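Dmd discriminator of mRNA degradation (Enterobacteria phage RB69, PDB 5I8J) is a phage antitoxin that probably counters the bacterial toxin RnlA. Local coordinates at residues Gly28-Glu31 against Glu32-Val36. Residues are numbered along the deposited sequence; the frame is centred on the assembly and turned at random.
Sequences GDRE and EIEWV
Arg-30 and Glu-34 form an i to i+4 salt bridge on the first turn of helix 30-44. Arg-30 NE and Glu-34 OE2 are modelled 2.4 Å apart, doubtfully short for such a pair. Carboxylate and guanidinium planes stand nearly perpendicular, 85° apart, and CG of Glu-34 lies over one guanidinium face, toward its rim. A bend at chi2 of Arg-30 (56°) turns its otherwise extended chain toward Glu-34. Main-chain i+4 to i hydrogen bonds hold the turn: Ile-33 N to Asp-29 O (3.1 Å), then Glu-34 N and Trp-35 N to the carbonyls of Arg-30 and Glu-31. Asp-29 holds the N-cap position, but its side chain makes no capping bond. Instead, a water accepts from Asp-29 N (2.9 Å) and Glu-32 N (3.0 Å), serving an amide of the first turn. Glu-32, extended with CG anti to its N, carries OE1 back to Gly-28 N, a weak bond of 2.8 Å bent to 127°. CG1 of Ile-33 packs at 3.3 Å on Asp-29 O. Farther out, Arg-30 and Glu-34 rest on Phe-58 of strand 55-61, where Arg-30 NH1 also bonds Val-57 O, while Glu-32 and Ile-33 touch Leu-26 of strand 19-26; the helix start thus meets the two strands outermost in this chain's antiparallel sheet.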
loop_
_atom_site.group_PDB
_atom_site.type_symbol
_atom_site.label_atom_id
_atom_site.label_comp_id
_atom_site.label_asym_id
_atom_site.label_seq_id
_atom_site.Cartn_x
_atom_site.Cartn_y
_atom_site.Cartn_z
ATOM N N GLY A 28 12.222 5.297 15.216
ATOM C CA GLY A 28 11.397 5.760 16.313
ATOM C C GLY A 28 10.108 4.979 16.475
ATOM O O GLY A 28 10.018 3.814 16.092
ATOM N N ASP A 29 9.100 5.635 17.037
ATOM C CA ASP A 29 7.871 4.954 17.394
ATOM C C ASP A 29 6.669 5.779 16.959
ATOM O O ASP A 29 6.717 6.427 15.914
ATOM C CB ASP A 29 7.867 4.668 18.894
ATOM C CG ASP A 29 9.033 3.778 19.311
ATOM O OD1 ASP A 29 9.240 2.720 18.670
ATOM O OD2 ASP A 29 9.767 4.147 20.254
ATOM N N ARG A 30 5.608 5.769 17.757
ATOM C CA ARG A 30 4.330 6.344 17.341
ATOM C C ARG A 30 4.430 7.775 16.830
ATOM O O ARG A 30 3.940 8.092 15.741
ATOM C CB ARG A 30 3.331 6.308 18.504
ATOM C CG ARG A 30 1.941 6.754 18.109
ATOM C CD ARG A 30 1.429 5.906 16.957
ATOM N NE ARG A 30 0.073 6.279 16.572
ATOM C CZ ARG A 30 -0.587 5.751 15.547
ATOM N NH1 ARG A 30 -0.018 4.825 14.791
ATOM N NH2 ARG A 30 -1.818 6.160 15.278
ATOM N N GLU A 31 5.071 8.637 17.609
ATOM C CA GLU A 31 5.103 10.046 17.267
ATOM C C GLU A 31 5.788 10.269 15.921
ATOM O O GLU A 31 5.268 10.998 15.074
ATOM C CB GLU A 31 5.796 10.860 18.355
ATOM C CG GLU A 31 5.976 12.311 17.960
ATOM C CD GLU A 31 6.270 13.211 19.133
ATOM O OE1 GLU A 31 6.803 12.723 20.153
ATOM O OE2 GLU A 31 5.977 14.418 19.020
ATOM N N GLU A 32 6.933 9.624 15.707
ATOM C CA GLU A 32 7.623 9.775 14.434
ATOM C C GLU A 32 6.781 9.291 13.262
ATOM O O GLU A 32 6.720 9.938 12.228
ATOM C CB GLU A 32 8.958 9.025 14.432
ATOM C CG GLU A 32 9.683 9.186 13.102
ATOM C CD GLU A 32 10.959 8.396 13.013
ATOM O OE1 GLU A 32 11.086 7.395 13.738
ATOM O OE2 GLU A 32 11.825 8.775 12.199
ATOM N N ILE A 33 6.157 8.135 13.421
ATOM C CA ILE A 33 5.344 7.570 12.348
ATOM C C ILE A 33 4.214 8.528 11.978
ATOM O O ILE A 33 3.966 8.795 10.792
ATOM C CB ILE A 33 4.771 6.204 12.752
ATOM C CG1 ILE A 33 5.911 5.202 12.956
ATOM C CG2 ILE A 33 3.830 5.687 11.678
ATOM C CD1 ILE A 33 5.495 3.934 13.665
ATOM N N GLU A 34 3.546 9.070 12.993
ATOM C CA GLU A 34 2.453 10.010 12.727
ATOM C C GLU A 34 2.949 11.285 12.045
ATOM O O GLU A 34 2.329 11.769 11.085
ATOM C CB GLU A 34 1.707 10.349 14.025
ATOM C CG GLU A 34 0.890 9.179 14.573
ATOM C CD GLU A 34 0.066 9.543 15.806
ATOM O OE1 GLU A 34 -0.067 10.743 16.117
ATOM O OE2 GLU A 34 -0.455 8.620 16.458
ATOM N N TRP A 35 4.054 11.841 12.541
ATOM C CA TRP A 35 4.593 13.081 11.975
ATOM C C TRP A 35 5.001 12.869 10.518
ATOM O O TRP A 35 4.699 13.679 9.651
ATOM C CB TRP A 35 5.796 13.604 12.785
ATOM C CG TRP A 35 6.134 15.012 12.402
ATOM C CD1 TRP A 35 5.657 16.154 12.981
ATOM C CD2 TRP A 35 6.965 15.432 11.310
ATOM N NE1 TRP A 35 6.160 17.258 12.333
ATOM C CE2 TRP A 35 6.963 16.844 11.305
ATOM C CE3 TRP A 35 7.720 14.754 10.347
ATOM C CZ2 TRP A 35 7.688 17.589 10.375
ATOM C CZ3 TRP A 35 8.447 15.502 9.426
ATOM C CH2 TRP A 35 8.420 16.900 9.444
ATOM N N VAL A 36 5.689 11.765 10.256
ATOM C CA VAL A 36 6.140 11.457 8.906
ATOM C C VAL A 36 4.928 11.301 7.987
ATOM O O VAL A 36 4.940 11.784 6.846
ATOM C CB VAL A 36 7.021 10.187 8.889
ATOM C CG1 VAL A 36 7.247 9.688 7.470
ATOM C CG2 VAL A 36 8.355 10.501 9.543
HETATM O O HOH W 1 8.565 8.334 17.810
#